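Alginate lyase (PDB 3NNB) probably cleaves the polysaccharide alginate by beta-elimination, as alginate lyases do. Local coordinates at residues A4-L14 / T172-L180; Y26-D36 / A371-E382. One frame throughout, in Å; residues are numbered along the deposited sequence. Where two conformers were deposited one is given.

How the contacts relate
From the N terminus, the chain passes 4-14, 26-36, 172-180 and 371-382 in that order, so the two contacts alternate and their loops cross. Contact 1 closes a loop of 157 residues, bringing the N-terminal arm and the start of helix 11-19 against helix 171-180. Contact 2 spans 334 residues and lays the C-terminal tail, with its short helix 375-378, along helix 27-41. Their centres lie 15 Å apart, yet they touch: Lys13 NZ reaches the backbone oxygens of Ser380 and Glu382, probably as hydrogen bonds. Both chain ends are thereby tied to the helical body and to each other.

Contact 1: A4-L14 / T172-L180; sequences ANTRIYAAEKL and TEMIDAMTL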
loop_
_atom_site.group_PDB
_atom_site.type_symbol
_atom_site.label_atom_id
_atom_site.label_comp_id
_atom_site.label_asym_id
_atom_site.label_seq_id
_atom_site.Cartn_x
_atom_site.Cartn_y
_atom_site.Cartn_z
ATOM N N ALA A 4 5.908 16.516 -10.614
ATOM C CA ALA A 4 4.815 16.586 -9.611
ATOM C C ALA A 4 5.343 16.326 -8.206
ATOM O O ALA A 4 6.393 15.705 -8.045
ATOM C CB ALA A 4 3.727 15.594 -9.949
ATOM N N ASN A 5 4.634 16.795 -7.192
ATOM C CA ASN A 5 5.054 16.545 -5.818
ATOM C C ASN A 5 4.626 15.160 -5.277
ATOM O O ASN A 5 3.886 15.036 -4.312
ATOM C CB ASN A 5 4.547 17.658 -4.948
ATOM C CG ASN A 5 5.200 17.668 -3.594
ATOM O OD1 ASN A 5 6.338 17.186 -3.418
ATOM N ND2 ASN A 5 4.486 18.208 -2.618
ATOM N N THR A 6 5.097 14.099 -5.928
ATOM C CA THR A 6 4.800 12.736 -5.489
ATOM C C THR A 6 5.811 12.256 -4.444
ATOM O O THR A 6 7.006 12.626 -4.468
ATOM C CB THR A 6 4.713 11.777 -6.677
ATOM O OG1 THR A 6 5.941 11.741 -7.410
ATOM C CG2 THR A 6 3.588 12.225 -7.661
ATOM N N ARG A 7 5.341 11.381 -3.559
ATOM C CA ARG A 7 6.149 10.894 -2.445
ATOM C C ARG A 7 6.529 9.434 -2.559
ATOM O O ARG A 7 7.667 9.047 -2.258
ATOM C CB ARG A 7 5.418 11.162 -1.118
ATOM C CG ARG A 7 4.993 12.596 -0.898
ATOM C CD ARG A 7 6.186 13.535 -0.816
ATOM N NE ARG A 7 5.720 14.868 -0.423
ATOM C CZ ARG A 7 6.470 15.866 0.027
ATOM N NH1 ARG A 7 7.774 15.736 0.200
ATOM N NH2 ARG A 7 5.877 17.033 0.314
ATOM N N ILE A 8 5.577 8.603 -2.972
ATOM C CA ILE A 8 5.801 7.180 -3.212
ATOM C C ILE A 8 6.398 6.977 -4.599
ATOM O O ILE A 8 7.396 6.264 -4.771
ATOM C CB ILE A 8 4.469 6.380 -3.095
ATOM C CG1 ILE A 8 3.969 6.395 -1.634
ATOM C CG2 ILE A 8 4.657 4.979 -3.625
ATOM C CD1 ILE A 8 4.613 5.393 -0.748
ATOM N N TYR A 9 5.804 7.616 -5.599
ATOM C CA TYR A 9 6.334 7.569 -6.972
ATOM C C TYR A 9 7.523 8.534 -7.054
ATOM O O TYR A 9 7.482 9.586 -6.454
ATOM C CB TYR A 9 5.291 8.023 -8.010
ATOM C CG TYR A 9 3.998 7.218 -8.102
ATOM C CD1 TYR A 9 3.962 5.878 -7.804
ATOM C CD2 TYR A 9 2.815 7.834 -8.524
ATOM C CE1 TYR A 9 2.742 5.147 -7.903
ATOM C CE2 TYR A 9 1.618 7.120 -8.629
ATOM C CZ TYR A 9 1.594 5.799 -8.351
ATOM O OH TYR A 9 0.391 5.088 -8.465
ATOM N N ALA A 10 8.564 8.148 -7.782
ATOM C CA ALA A 10 9.737 8.995 -8.051
ATOM C C ALA A 10 9.326 10.028 -9.097
ATOM O O ALA A 10 9.100 9.662 -10.269
ATOM C CB ALA A 10 10.912 8.144 -8.542
ATOM N N ALA A 11 9.151 11.273 -8.670
ATOM C CA ALA A 11 8.518 12.287 -9.512
ATOM C C ALA A 11 9.303 12.586 -10.811
ATOM O O ALA A 11 8.699 12.761 -11.870
ATOM C CB ALA A 11 8.315 13.610 -8.736
ATOM N N GLU A 12 10.624 12.767 -10.730
ATOM C CA GLU A 12 11.339 13.117 -11.967
ATOM C C GLU A 12 11.305 11.981 -12.985
ATOM O O GLU A 12 11.140 12.224 -14.185
ATOM C CB GLU A 12 12.828 13.540 -11.668
ATOM C CG GLU A 12 12.936 14.759 -10.778
ATOM N N LYS A 13 11.496 10.745 -12.541
ATOM C CA LYS A 13 11.346 9.589 -13.420
ATOM C C LYS A 13 9.976 9.591 -14.105
ATOM O O LYS A 13 9.859 9.386 -15.317
ATOM C CB LYS A 13 11.513 8.266 -12.645
ATOM C CG LYS A 13 12.929 7.866 -12.374
ATOM C CD LYS A 13 12.968 6.560 -11.505
ATOM C CE LYS A 13 14.373 6.082 -11.378
ATOM N NZ LYS A 13 14.854 5.402 -12.591
ATOM N N LEU A 14 8.923 9.787 -13.303
ATOM C CA LEU A 14 7.556 9.694 -13.845
ATOM C C LEU A 14 7.350 10.762 -14.918
ATOM O O LEU A 14 6.728 10.504 -15.944
ATOM C CB LEU A 14 6.505 9.782 -12.730
ATOM C CG LEU A 14 5.130 9.236 -13.089
ATOM C CD1 LEU A 14 5.137 7.738 -13.251
ATOM C CD2 LEU A 14 4.103 9.669 -11.965
ATOM N N THR A 172 -1.566 5.516 0.399
ATOM C CA THR A 172 -0.240 6.130 0.216
ATOM C C THR A 172 0.009 6.449 -1.253
ATOM O O THR A 172 0.445 7.562 -1.602
ATOM C CB THR A 172 0.886 5.275 0.808
ATOM O OG1 THR A 172 0.920 3.988 0.176
ATOM C CG2 THR A 172 0.760 5.210 2.370
ATOM N N GLU A 173 -0.311 5.501 -2.118
ATOM C CA GLU A 173 -0.204 5.649 -3.545
ATOM C C GLU A 173 -1.335 6.501 -4.135
ATOM O O GLU A 173 -1.098 7.350 -4.988
ATOM C CB GLU A 173 -0.196 4.251 -4.205
ATOM C CG GLU A 173 -0.058 4.281 -5.665
ATOM C CD GLU A 173 0.144 2.887 -6.297
ATOM O OE1 GLU A 173 -0.034 1.895 -5.577
ATOM O OE2 GLU A 173 0.405 2.854 -7.533
HETATM N N MSE A 174 -2.571 6.275 -3.667
HETATM C CA MSE A 174 -3.702 7.079 -4.100
HETATM C C MSE A 174 -3.463 8.585 -3.969
HETATM O O MSE A 174 -3.851 9.356 -4.825
HETATM C CB MSE A 174 -4.949 6.681 -3.318
HETATM C CG MSE A 174 -6.199 7.226 -3.936
HETATM SE SE MSE A 174 -7.789 6.967 -2.856
HETATM C CE MSE A 174 -7.352 8.251 -1.524
ATOM N N ILE A 175 -2.794 8.980 -2.889
ATOM C CA ILE A 175 -2.511 10.386 -2.651
ATOM C C ILE A 175 -1.634 10.928 -3.793
ATOM O O ILE A 175 -1.882 12.033 -4.282
ATOM C CB ILE A 175 -1.846 10.614 -1.291
ATOM C CG1 ILE A 175 -2.937 10.598 -0.197
ATOM C CG2 ILE A 175 -1.012 11.932 -1.304
ATOM C CD1 ILE A 175 -2.363 10.444 1.247
ATOM N N ASP A 176 -0.638 10.156 -4.216
ATOM C CA ASP A 176 0.193 10.577 -5.358
ATOM C C ASP A 176 -0.643 10.734 -6.626
ATOM O O ASP A 176 -0.444 11.708 -7.401
ATOM C CB ASP A 176 1.366 9.648 -5.607
ATOM C CG ASP A 176 2.497 9.834 -4.619
ATOM O OD1 ASP A 176 2.455 10.770 -3.782
ATOM O OD2 ASP A 176 3.413 9.012 -4.680
ATOM N N ALA A 177 -1.585 9.830 -6.840
ATOM C CA ALA A 177 -2.475 9.925 -8.023
ATOM C C ALA A 177 -3.340 11.184 -7.925
ATOM O O ALA A 177 -3.574 11.845 -8.941
ATOM C CB ALA A 177 -3.328 8.664 -8.146
HETATM N N MSE A 178 -3.811 11.539 -6.723
HETATM C CA MSE A 178 -4.563 12.802 -6.526
HETATM C C MSE A 178 -3.693 14.029 -6.841
HETATM O O MSE A 178 -4.104 14.950 -7.572
HETATM C CB MSE A 178 -5.177 12.912 -5.137
HETATM C CG MSE A 178 -6.190 11.808 -4.866
HETATM SE SE MSE A 178 -7.300 12.126 -3.320
HETATM C CE MSE A 178 -5.918 12.075 -2.000
ATOM N N THR A 179 -2.461 14.001 -6.353
ATOM C CA THR A 179 -1.505 15.066 -6.649
ATOM C C THR A 179 -1.341 15.270 -8.145
ATOM O O THR A 179 -1.346 16.415 -8.631
ATOM C CB THR A 179 -0.147 14.846 -5.927
ATOM O OG1 THR A 179 -0.346 14.830 -4.512
ATOM C CG2 THR A 179 0.875 15.933 -6.302
ATOM N N LEU A 180 -1.199 14.162 -8.860
ATOM C CA LEU A 180 -1.016 14.132 -10.328
ATOM C C LEU A 180 -2.210 14.725 -11.105
ATOM O O LEU A 180 -2.050 15.198 -12.237
ATOM C CB LEU A 180 -0.686 12.716 -10.796
ATOM C CG LEU A 180 0.665 12.129 -10.429
ATOM C CD1 LEU A 180 0.721 10.681 -10.882
ATOM C CD2 LEU A 180 1.835 12.973 -10.983
HETATM O O HOH W 1 1.703 13.441 -3.361
#
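Asp176 turns its carboxylate into the backbone of Thr6 to Tyr9 with CG anti to its own carbonyl carbon (chi1 -76°), while Tyr9, in the matching first torsion, sends its ring toward helix 171-180. Three consecutive amides then converge on one carboxylate. Arg7 N donates to OD1 of Asp176 at 3.0 Å, a straight bond (168°) arriving on the syn side but 34° out of the carboxylate plane. OD2 of Asp176 takes two donors: Ile8 N at 2.8 Å on the syn lone pair, more bent, and Tyr9 N at 2.9 Å, nearly in line with the C-O bond. A water gives a proton to Asp176 OD1 and another to Asn5 O, and accepts from Thr179 OG1. The turn is braced from within by Thr6 OG1, which donates to Tyr9 O from above the carbonyl plane.

The Tyr9 ring runs antiparallel to the Asp176 side chain, its CD2 lying 3.7 Å from Asp176 CB. Glu173 OE2 lies at the ring's edge, in plane, its carboxylate perpendicular to the ring; the 2.4 Å from Tyr9 OH to Glu173 OE2 is too short to trust, which leaves the geometry of that hydrogen bond doubtful. One helical turn on from Asp176, Leu180 spreads its methyls: CD2 presses on Ala4 CB at 3.4 Å, tighter than usual carbon contact, and CD1 meets Leu14 CD2 at 3.7 Å. Ile8 rests CD1 on Thr172 CB, with CG1 beside the Thr172 carbonyl oxygen.

The non-helical N-terminal arm thus docks on helix 171-180 of the alginate lyase fold through a carboxylate receiving consecutive backbone N-H groups. These donors satisfy a buried Asp176 and, with the water, suit a carboxylate anion, whose charge they would probably stabilise.

Contact 2: Y26-D36 / A371-E382; sequences YAPAVKTLLRD and ANKRIHLIYSLE
The Tyr26 ring takes Glu382 OE2 at its edge, in plane, where the phenol OH donates to that oxygen over 2.6 Å on the anti lone pair; ring and carboxylate planes stand 69° apart. Leu377 CD2, His376 O and Ser380 CB approach the same ring obliquely. The Arg374 guanidinium has Leu33 CD1 over one face, 3.5 Å above the plane and shifted toward the rim. At its edge NH2 forms a salt bridge with Asp36 OD2 (3.1 Å, 151°), and a water bridges Arg374 NE to the same oxygen. The amide of Asn372 points ND2 at Thr32 OG1 almost exactly in its own plane, at 3.0 Å and 164°.

Between these polar ends the backbones come close, Ala29 CA lying 3.3 Å from Asn372 O in a CA-H...O contact. The lack of a longer side chain at Ala29 is consistent with this approach, and its CB rests 3.7 Å from Leu377 CG. Leu377, its CG anti to the carbonyl carbon, spreads CD2 over Tyr26 CB and Val30 CG2. Replacing Tyr26 with an alanine would probably leave Glu382 OE2 without its phenol donor and open a gap beside Leu377 CD2.

Glu382 OE2 also pairs with Lys20, and an ST turn, Glu382 N to Ser380 OG, shapes the chain end. Around the contact, helix 11-19 meets Leu377, Ser380 and Glu382 through Val17, and helix 98-118 receives Leu33 on Phe117 and bonds Arg374 NH2 through Thr110. His376 stands edge-to-face with Trp345 of helix 336-351, so the C-terminal tail, packed along helix 27-41, is wedged among four helices.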
loop_
_atom_site.group_PDB
_atom_site.type_symbol
_atom_site.label_atom_id
_atom_site.label_comp_id
_atom_site.label_asym_id
_atom_site.label_seq_id
_atom_site.Cartn_x
_atom_site.Cartn_y
_atom_site.Cartn_z
ATOM N N TYR A 26 7.447 2.723 -23.812
ATOM C CA TYR A 26 6.303 2.981 -22.882
ATOM C C TYR A 26 4.927 2.848 -23.507
ATOM O O TYR A 26 3.923 2.668 -22.800
ATOM C CB TYR A 26 6.452 4.333 -22.188
ATOM C CG TYR A 26 7.744 4.437 -21.402
ATOM C CD1 TYR A 26 8.097 3.466 -20.450
ATOM C CD2 TYR A 26 8.642 5.476 -21.629
ATOM C CE1 TYR A 26 9.293 3.557 -19.750
ATOM C CE2 TYR A 26 9.836 5.568 -20.949
ATOM C CZ TYR A 26 10.176 4.604 -20.025
ATOM O OH TYR A 26 11.388 4.716 -19.383
ATOM N N ALA A 27 4.852 2.964 -24.832
ATOM C CA ALA A 27 3.559 2.978 -25.456
ATOM C C ALA A 27 2.643 1.784 -25.136
ATOM O O ALA A 27 1.447 1.982 -24.897
ATOM C CB ALA A 27 3.699 3.199 -26.977
ATOM N N PRO A 28 3.174 0.546 -25.119
ATOM C CA PRO A 28 2.326 -0.610 -24.759
ATOM C C PRO A 28 1.692 -0.498 -23.358
ATOM O O PRO A 28 0.496 -0.787 -23.173
ATOM C CB PRO A 28 3.290 -1.794 -24.852
ATOM C CG PRO A 28 4.339 -1.343 -25.829
ATOM C CD PRO A 28 4.502 0.122 -25.602
ATOM N N ALA A 29 2.490 -0.065 -22.405
ATOM C CA ALA A 29 2.012 0.111 -21.029
ATOM C C ALA A 29 1.037 1.274 -20.918
ATOM O O ALA A 29 0.062 1.197 -20.164
ATOM C CB ALA A 29 3.184 0.240 -20.047
ATOM N N VAL A 30 1.280 2.361 -21.632
ATOM C CA VAL A 30 0.325 3.498 -21.593
ATOM C C VAL A 30 -1.008 3.052 -22.190
ATOM O O VAL A 30 -2.057 3.347 -21.649
ATOM C CB VAL A 30 0.899 4.745 -22.301
ATOM C CG1 VAL A 30 -0.133 5.807 -22.407
ATOM C CG2 VAL A 30 2.167 5.245 -21.529
ATOM N N LYS A 31 -0.961 2.287 -23.274
ATOM C CA LYS A 31 -2.181 1.819 -23.900
ATOM C C LYS A 31 -3.003 0.950 -22.940
ATOM O O LYS A 31 -4.216 1.127 -22.812
ATOM C CB LYS A 31 -1.840 1.047 -25.185
ATOM C CG LYS A 31 -3.045 0.471 -25.904
ATOM C CD LYS A 31 -2.593 -0.323 -27.168
ATOM C CE LYS A 31 -3.739 -1.048 -27.851
ATOM N NZ LYS A 31 -4.190 -0.332 -29.078
ATOM N N THR A 32 -2.335 0.028 -22.260
ATOM C CA THR A 32 -2.998 -0.827 -21.257
ATOM C C THR A 32 -3.554 0.005 -20.084
ATOM O O THR A 32 -4.667 -0.249 -19.606
ATOM C CB THR A 32 -2.047 -1.941 -20.791
ATOM O OG1 THR A 32 -1.857 -2.807 -21.896
ATOM C CG2 THR A 32 -2.659 -2.745 -19.638
ATOM N N LEU A 33 -2.810 1.013 -19.674
ATOM C CA LEU A 33 -3.279 1.930 -18.614
ATOM C C LEU A 33 -4.559 2.636 -19.038
ATOM O O LEU A 33 -5.541 2.697 -18.267
ATOM C CB LEU A 33 -2.205 2.946 -18.248
ATOM C CG LEU A 33 -2.593 4.084 -17.323
ATOM C CD1 LEU A 33 -2.935 3.491 -15.874
ATOM C CD2 LEU A 33 -1.519 5.174 -17.280
ATOM N N LEU A 34 -4.589 3.167 -20.257
ATOM C CA LEU A 34 -5.818 3.827 -20.708
ATOM C C LEU A 34 -6.980 2.876 -20.865
ATOM O O LEU A 34 -8.132 3.260 -20.616
ATOM C CB LEU A 34 -5.598 4.638 -21.983
ATOM C CG LEU A 34 -4.496 5.704 -21.901
ATOM C CD1 LEU A 34 -4.422 6.582 -23.185
ATOM C CD2 LEU A 34 -4.578 6.570 -20.683
ATOM N N ARG A 35 -6.701 1.630 -21.259
ATOM C CA ARG A 35 -7.735 0.583 -21.246
ATOM C C ARG A 35 -8.250 0.302 -19.852
ATOM O O ARG A 35 -9.445 0.160 -19.671
ATOM C CB ARG A 35 -7.236 -0.700 -21.892
ATOM C CG ARG A 35 -7.189 -0.620 -23.394
ATOM C CD ARG A 35 -6.776 -1.967 -24.007
ATOM N NE ARG A 35 -6.140 -1.782 -25.315
ATOM N N ASP A 36 -7.362 0.200 -18.859
ATOM C CA ASP A 36 -7.785 0.008 -17.478
ATOM C C ASP A 36 -8.664 1.221 -17.047
ATOM O O ASP A 36 -9.657 1.073 -16.347
ATOM C CB ASP A 36 -6.582 -0.072 -16.520
ATOM C CG ASP A 36 -5.800 -1.371 -16.621
ATOM O OD1 ASP A 36 -6.244 -2.338 -17.284
ATOM O OD2 ASP A 36 -4.720 -1.387 -16.002
ATOM N N ALA A 371 5.680 -6.323 -21.452
ATOM C CA ALA A 371 6.061 -4.931 -21.658
ATOM C C ALA A 371 4.920 -3.953 -21.390
ATOM O O ALA A 371 5.173 -2.777 -21.141
ATOM C CB ALA A 371 6.604 -4.716 -23.117
ATOM N N ASN A 372 3.678 -4.425 -21.458
ATOM C CA ASN A 372 2.517 -3.556 -21.250
ATOM C C ASN A 372 2.077 -3.408 -19.755
ATOM O O ASN A 372 1.139 -2.685 -19.469
ATOM C CB ASN A 372 1.318 -4.035 -22.081
ATOM C CG ASN A 372 0.767 -5.350 -21.534
ATOM O OD1 ASN A 372 1.546 -6.269 -21.313
ATOM N ND2 ASN A 372 -0.525 -5.417 -21.247
ATOM N N LYS A 373 2.747 -4.072 -18.819
ATOM C CA LYS A 373 2.361 -3.974 -17.408
ATOM C C LYS A 373 2.709 -2.599 -16.878
ATOM O O LYS A 373 3.734 -2.009 -17.212
ATOM C CB LYS A 373 3.093 -5.035 -16.567
ATOM C CG LYS A 373 2.700 -6.488 -16.879
ATOM C CD LYS A 373 1.200 -6.747 -16.814
ATOM C CE LYS A 373 0.868 -8.241 -16.989
ATOM N NZ LYS A 373 -0.603 -8.518 -16.967
ATOM N N ARG A 374 1.795 -2.069 -16.084
ATOM C CA ARG A 374 1.903 -0.728 -15.528
ATOM C C ARG A 374 3.181 -0.463 -14.773
ATOM O O ARG A 374 3.652 0.661 -14.747
ATOM C CB ARG A 374 0.707 -0.461 -14.618
ATOM C CG ARG A 374 0.532 0.987 -14.296
ATOM C CD ARG A 374 -0.547 1.188 -13.235
ATOM N NE ARG A 374 -1.845 0.770 -13.746
ATOM C CZ ARG A 374 -2.995 0.902 -13.073
ATOM N NH1 ARG A 374 -2.992 1.456 -11.858
ATOM N NH2 ARG A 374 -4.117 0.511 -13.634
ATOM N N ILE A 375 3.752 -1.477 -14.143
ATOM C CA ILE A 375 4.910 -1.287 -13.296
ATOM C C ILE A 375 6.109 -0.738 -14.103
ATOM O O ILE A 375 6.936 -0.026 -13.568
ATOM C CB ILE A 375 5.249 -2.599 -12.525
ATOM C CG1 ILE A 375 6.198 -2.306 -11.392
ATOM C CG2 ILE A 375 5.750 -3.672 -13.500
ATOM C CD1 ILE A 375 6.144 -3.379 -10.296
ATOM N N HIS A 376 6.140 -0.991 -15.412
ATOM C CA HIS A 376 7.192 -0.430 -16.253
ATOM C C HIS A 376 7.173 1.102 -16.306
ATOM O O HIS A 376 8.203 1.772 -16.513
ATOM C CB HIS A 376 7.109 -0.983 -17.675
ATOM C CG HIS A 376 7.445 -2.430 -17.804
ATOM N ND1 HIS A 376 8.743 -2.912 -17.708
ATOM C CD2 HIS A 376 6.659 -3.498 -18.063
ATOM C CE1 HIS A 376 8.730 -4.217 -17.934
ATOM N NE2 HIS A 376 7.478 -4.598 -18.132
ATOM N N LEU A 377 5.996 1.678 -16.106
ATOM C CA LEU A 377 5.831 3.104 -16.101
ATOM C C LEU A 377 6.193 3.739 -14.737
ATOM O O LEU A 377 6.729 4.837 -14.679
ATOM C CB LEU A 377 4.359 3.451 -16.411
ATOM C CG LEU A 377 3.741 3.023 -17.743
ATOM C CD1 LEU A 377 2.251 3.371 -17.815
ATOM C CD2 LEU A 377 4.516 3.640 -18.964
ATOM N N ILE A 378 5.888 3.019 -13.666
ATOM C CA ILE A 378 5.967 3.553 -12.305
ATOM C C ILE A 378 7.367 3.405 -11.734
ATOM O O ILE A 378 7.834 4.276 -10.992
ATOM C CB ILE A 378 4.961 2.825 -11.369
ATOM C CG1 ILE A 378 3.534 3.026 -11.873
ATOM C CG2 ILE A 378 5.118 3.317 -9.920
ATOM C CD1 ILE A 378 3.182 4.472 -12.127
ATOM N N TYR A 379 8.031 2.306 -12.055
ATOM C CA TYR A 379 9.415 2.067 -11.636
ATOM C C TYR A 379 10.334 1.882 -12.841
ATOM O O TYR A 379 10.962 0.831 -13.022
ATOM C CB TYR A 379 9.465 0.848 -10.717
ATOM C CG TYR A 379 8.641 1.069 -9.449
ATOM C CD1 TYR A 379 8.936 2.111 -8.580
ATOM C CD2 TYR A 379 7.604 0.212 -9.112
ATOM C CE1 TYR A 379 8.187 2.314 -7.424
ATOM C CE2 TYR A 379 6.876 0.400 -7.956
ATOM C CZ TYR A 379 7.151 1.449 -7.130
ATOM O OH TYR A 379 6.389 1.632 -5.971
ATOM N N SER A 380 10.408 2.943 -13.662
ATOM C CA SER A 380 11.188 2.946 -14.876
ATOM C C SER A 380 12.669 3.168 -14.543
ATOM O O SER A 380 13.051 3.470 -13.389
ATOM C CB SER A 380 10.717 4.058 -15.820
ATOM O OG SER A 380 11.156 5.350 -15.377
ATOM N N LEU A 381 13.459 3.044 -15.593
ATOM C CA LEU A 381 14.883 3.316 -15.581
ATOM C C LEU A 381 15.235 4.716 -16.071
ATOM O O LEU A 381 16.393 5.000 -16.385
ATOM C CB LEU A 381 15.576 2.238 -16.402
ATOM C CG LEU A 381 15.527 0.796 -15.812
ATOM C CD1 LEU A 381 16.231 -0.185 -16.758
ATOM C CD2 LEU A 381 16.133 0.650 -14.425
ATOM N N GLU A 382 14.265 5.616 -16.134
ATOM C CA GLU A 382 14.589 7.015 -16.492
ATOM C C GLU A 382 15.548 7.707 -15.505
ATOM O O GLU A 382 15.634 7.394 -14.314
ATOM C CB GLU A 382 13.299 7.842 -16.612
ATOM C CG GLU A 382 12.409 7.438 -17.796
ATOM C CD GLU A 382 13.101 7.586 -19.145
ATOM O OE1 GLU A 382 13.753 8.623 -19.358
ATOM O OE2 GLU A 382 12.929 6.685 -19.984
ATOM O OXT GLU A 382 16.224 8.679 -15.876
HETATM O O HOH W 2 12.664 2.448 -18.390
HETATM O O HOH W 3 -0.089 -0.565 -18.107
HETATM O O HOH W 4 5.464 -0.385 -22.383
HETATM O O HOH W 5 -2.232 -0.284 -16.387
#